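Local coordinates for protein transcriptional regulator (Rhodococcus sp., PDB 2O0Y) that probably binds DNA through an N-terminal helix-turn-helix domain and regulates transcription as a member of the IclR family, at the interface of chains A and B. Numbering follows the deposited sequence. Chains: chain A/B, Transcriptional regulator.

Contact 1 and contact 2 are neighbouring patches of one interface between chains A and B, the centres of their C-alpha atoms about 10 Å apart. B:Gly79 belongs to both, and helix 80-93 of chain A runs through both: its last residue, A:Trp93, serves contact 1, while an upstream face serves contact 2. Contact 1 also draws in strands 113-120 and 123-130 of chain A, so B:Pro80 is held between the end of that helix and the two strands, while B:Leu78 and B:Met82 rest on the helix. IclR regulators commonly pair through this region, so the interface is plausibly the biological dimer, though not an exact two-fold.

Contact 1: the interface of chains A and B. Residues chain A 93, 118, 120, 125, 127; chain B 69, 79-80.
B:Pro80, at the start of the 3-10 helix 80-85 of chain B, plugs into an apolar pocket lined by helix 80-93 and strands 113-120 and 123-130 of chain A, and it hides 62 Å² there. Its CG lies 4.0 Å above the indole plane of A:Trp93, displaced toward the rim, so the proline covers part of one ring face. Across from the indole, the strands supply aliphatic groups. A:Ile118 brings its CD1 methyl to 3.9 Å from B:Pro80 CG, crossing the ring at about a right angle. The CG2 methyl of A:Val125 reaches B:Pro80 CB at 3.8 Å, and A:Val127 lies side by side with B:Pro80, pointing the same way, its CG1 against the same CB. The aliphatic part of A:Gln120 completes this wall through CG, which packs against B:Pro80 CG.

A polar link lies at one border of the pocket. B:Thr69 OG1, a hydroxyl on strand 68-70, donates a hydrogen bond of 3.1 Å to the amide oxygen OE1 of A:Gln120. The bend of the glutamine chain at chi2 (-86°) turns its amide toward the threonine while CG stays against the proline. Replacing A:Gln120 with an alanine would probably leave the B:Thr69 hydroxyl without this acceptor and one side of B:Pro80 less well covered. The same hydroxyl also lies beside the indole, with B:Thr69 OG1 3.6 Å from A:Trp93 CZ2. At the glutamine, the C=O...donor angle is 126°, and B:Thr69 OG1 sits above the amide plane of A:Gln120, 36° out of it.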
loop_
_atom_site.group_PDB
_atom_site.type_symbol
_atom_site.label_atom_id
_atom_site.label_comp_id
_atom_site.label_asym_id
_atom_site.label_seq_id
_atom_site.Cartn_x
_atom_site.Cartn_y
_atom_site.Cartn_z
ATOM N N TRP A 93 -6.119 3.321 3.939
ATOM C CA TRP A 93 -5.138 4.022 4.764
ATOM C C TRP A 93 -4.229 4.954 3.958
ATOM O O TRP A 93 -3.539 5.797 4.530
ATOM C CB TRP A 93 -4.318 2.995 5.548
ATOM C CG TRP A 93 -5.200 2.424 6.636
ATOM C CD1 TRP A 93 -5.858 1.235 6.621
ATOM C CD2 TRP A 93 -5.581 3.097 7.827
ATOM N NE1 TRP A 93 -6.660 1.113 7.758
ATOM C CE2 TRP A 93 -6.482 2.255 8.520
ATOM C CE3 TRP A 93 -5.266 4.365 8.367
ATOM C CZ2 TRP A 93 -7.046 2.624 9.757
ATOM C CZ3 TRP A 93 -5.824 4.730 9.602
ATOM C CH2 TRP A 93 -6.682 3.846 10.297
ATOM N N ILE A 118 -0.251 6.448 13.540
ATOM C CA ILE A 118 -1.437 6.723 14.338
ATOM C C ILE A 118 -1.381 5.826 15.566
ATOM O O ILE A 118 -0.510 4.931 15.665
ATOM C CB ILE A 118 -2.767 6.432 13.580
ATOM C CG1 ILE A 118 -2.873 4.955 13.253
ATOM C CG2 ILE A 118 -2.867 7.330 12.325
ATOM C CD1 ILE A 118 -4.257 4.541 12.712
ATOM N N GLN A 120 -3.323 3.075 18.018
ATOM C CA GLN A 120 -4.451 2.150 18.101
ATOM C C GLN A 120 -4.334 1.515 19.456
ATOM O O GLN A 120 -3.343 0.875 19.727
ATOM C CB GLN A 120 -4.375 1.093 16.981
ATOM C CG GLN A 120 -4.562 1.757 15.590
ATOM C CD GLN A 120 -5.996 1.913 15.188
ATOM O OE1 GLN A 120 -6.689 0.892 14.877
ATOM N NE2 GLN A 120 -6.510 3.210 15.247
ATOM N N VAL A 125 1.346 2.803 15.295
ATOM C CA VAL A 125 1.501 1.985 14.074
ATOM C C VAL A 125 1.686 2.889 12.893
ATOM O O VAL A 125 1.065 3.930 12.810
ATOM C CB VAL A 125 0.304 0.996 13.876
ATOM C CG1 VAL A 125 -0.993 1.714 14.022
ATOM C CG2 VAL A 125 0.436 0.185 12.552
ATOM N N VAL A 127 1.224 3.891 9.213
ATOM C CA VAL A 127 0.185 3.614 8.187
ATOM C C VAL A 127 0.569 4.218 6.845
ATOM O O VAL A 127 -0.074 3.919 5.851
ATOM C CB VAL A 127 -1.225 4.161 8.596
ATOM C CG1 VAL A 127 -1.712 3.495 9.908
ATOM C CG2 VAL A 127 -1.171 5.659 8.825
ATOM N N THR B 69 -10.732 -1.056 12.499
ATOM C CA THR B 69 -10.639 0.205 13.260
ATOM C C THR B 69 -12.000 0.844 13.389
ATOM O O THR B 69 -12.720 0.890 12.403
ATOM C CB THR B 69 -9.823 1.193 12.453
ATOM O OG1 THR B 69 -8.537 0.646 12.374
ATOM C CG2 THR B 69 -9.703 2.499 13.127
ATOM N N GLY B 79 -8.386 -2.372 9.501
ATOM C CA GLY B 79 -7.468 -1.556 10.331
ATOM C C GLY B 79 -6.022 -1.759 9.940
ATOM O O GLY B 79 -5.706 -2.493 9.010
ATOM N N PRO B 80 -5.115 -1.038 10.601
ATOM C CA PRO B 80 -3.714 -0.945 10.146
ATOM C C PRO B 80 -2.989 -2.262 10.140
ATOM O O PRO B 80 -2.019 -2.439 9.397
ATOM C CB PRO B 80 -3.071 -0.029 11.218
ATOM C CG PRO B 80 -4.219 0.729 11.825
ATOM C CD PRO B 80 -5.421 -0.190 11.782
#

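Contact 2: the interface of chains A and B. Residues chain A 85, 88-89, 92; chain B 32, 78-79, 82.
B:Leu78, the last residue of strand 75-78, lies across helix 80-93 of chain A and hides 49 Å² there. Its CD1 methyl does most of the touching: it settles beside the backbone of A:Trp85, 3.9 Å from the CA atom, and equally near the CD2 methyl of A:Leu88. The two leucine side chains cross at about a right angle, with CD1 of B:Leu78 against the flank of A:Leu88. With CG placed anti to its carbonyl carbon (chi1 -69°) and the chain then extended at chi2, B:Leu78 carries CD1 toward the helix; its other branch, CD2, lies 3.8 Å above one face of the B:Phe32 ring within chain B, toward the rim.

A:Ala89 buries 31 Å² one turn along from A:Trp85. Its methyl CB meets B:Leu78 CB at 4.0 Å and presses against CB of B:Met82, here a selenomethionine, at 3.4 Å, tighter than usual van der Waals contact. The small side chain thus lets the two backbones come close, and there is little slack at this point. A:Trp85, hiding 26 Å², meets these residues through its backbone and CB: B:Met82, bent at chi2 and chi3, folds its terminal methyl CE back to 3.9 Å from A:Trp85 CB. On the far flank, A:Leu88 CD2 leans on the backbone and CB of B:Phe32.

A water bridges the chains at the border, 2.7 Å from the hydroxyl OG1 of A:Thr92 and also bonded to the backbone N of B:Leu78. That hydroxyl is anchored by a 3.0 Å hydrogen bond from A:Thr92 OG1 to the helical carbonyl A:Leu88 O. Together these contacts seat the strand end of one subunit against the partner's helix 80-93, probably helping to fix the DNA-binding domains relative to each other if this pairing is the biological dimer.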
loop_
_atom_site.group_PDB
_atom_site.type_symbol
_atom_site.label_atom_id
_atom_site.label_comp_id
_atom_site.label_asym_id
_atom_site.label_seq_id
_atom_site.Cartn_x
_atom_site.Cartn_y
_atom_site.Cartn_z
ATOM N N TRP A 85 -8.308 -8.144 0.838
ATOM C CA TRP A 85 -8.488 -7.324 2.070
ATOM C C TRP A 85 -7.252 -6.447 2.226
ATOM O O TRP A 85 -7.353 -5.356 2.747
ATOM C CB TRP A 85 -8.579 -8.234 3.303
ATOM C CG TRP A 85 -9.792 -9.220 3.256
ATOM C CD1 TRP A 85 -10.938 -9.034 2.637
ATOM C CD2 TRP A 85 -9.859 -10.485 3.885
ATOM N NE1 TRP A 85 -11.760 -10.157 2.772
ATOM C CE2 TRP A 85 -11.107 -11.055 3.555
ATOM C CE3 TRP A 85 -8.990 -11.191 4.695
ATOM C CZ2 TRP A 85 -11.501 -12.302 3.996
ATOM C CZ3 TRP A 85 -9.379 -12.441 5.135
ATOM C CH2 TRP A 85 -10.648 -12.957 4.817
ATOM N N LEU A 88 -7.588 -3.555 -0.184
ATOM C CA LEU A 88 -8.599 -2.644 0.297
ATOM C C LEU A 88 -8.077 -1.798 1.472
ATOM O O LEU A 88 -8.330 -0.612 1.528
ATOM C CB LEU A 88 -9.822 -3.412 0.767
ATOM C CG LEU A 88 -10.969 -2.539 1.282
ATOM C CD1 LEU A 88 -11.353 -1.495 0.213
ATOM C CD2 LEU A 88 -12.118 -3.527 1.607
ATOM N N ALA A 89 -7.404 -2.435 2.444
ATOM C CA ALA A 89 -6.883 -1.705 3.608
ATOM C C ALA A 89 -5.828 -0.691 3.088
ATOM O O ALA A 89 -5.713 0.407 3.602
ATOM C CB ALA A 89 -6.212 -2.694 4.555
ATOM N N THR A 92 -7.754 2.138 1.923
ATOM C CA THR A 92 -8.352 2.802 3.067
ATOM C C THR A 92 -7.362 3.752 3.789
ATOM O O THR A 92 -7.744 4.825 4.243
ATOM C CB THR A 92 -8.906 1.760 4.047
ATOM O OG1 THR A 92 -9.972 1.002 3.422
ATOM C CG2 THR A 92 -9.453 2.416 5.311
ATOM N N PHE B 32 -16.388 -6.452 3.836
ATOM C CA PHE B 32 -15.637 -5.268 3.390
ATOM C C PHE B 32 -15.179 -5.442 1.972
ATOM O O PHE B 32 -14.452 -6.428 1.641
ATOM C CB PHE B 32 -14.408 -5.012 4.309
ATOM C CG PHE B 32 -14.809 -4.705 5.756
ATOM C CD1 PHE B 32 -15.173 -5.731 6.595
ATOM C CD2 PHE B 32 -14.870 -3.378 6.231
ATOM C CE1 PHE B 32 -15.592 -5.490 7.916
ATOM C CE2 PHE B 32 -15.278 -3.099 7.551
ATOM C CZ PHE B 32 -15.645 -4.110 8.410
ATOM N N LEU B 78 -11.249 -1.628 7.653
ATOM C CA LEU B 78 -10.169 -2.599 7.877
ATOM C C LEU B 78 -9.116 -1.766 8.579
ATOM O O LEU B 78 -8.953 -0.576 8.258
ATOM C CB LEU B 78 -9.634 -3.128 6.530
ATOM C CG LEU B 78 -10.610 -4.034 5.731
ATOM C CD1 LEU B 78 -9.866 -4.675 4.545
ATOM C CD2 LEU B 78 -11.101 -5.181 6.636
ATOM N N GLY B 79 -8.386 -2.372 9.501
ATOM C CA GLY B 79 -7.468 -1.556 10.331
ATOM C C GLY B 79 -6.022 -1.759 9.940
ATOM O O GLY B 79 -5.706 -2.493 9.010
HETATM N N MSE B 82 -3.792 -4.813 8.680
HETATM C CA MSE B 82 -3.830 -5.445 7.365
HETATM C C MSE B 82 -2.709 -4.910 6.467
HETATM O O MSE B 82 -2.361 -5.506 5.467
HETATM C CB MSE B 82 -5.219 -5.213 6.691
HETATM C CG MSE B 82 -6.433 -5.568 7.541
HETATM SE SE MSE B 82 -6.298 -7.506 7.983
HETATM C CE MSE B 82 -5.996 -8.037 6.202
HETATM O O HOH W 1 -11.556 -0.692 4.756
#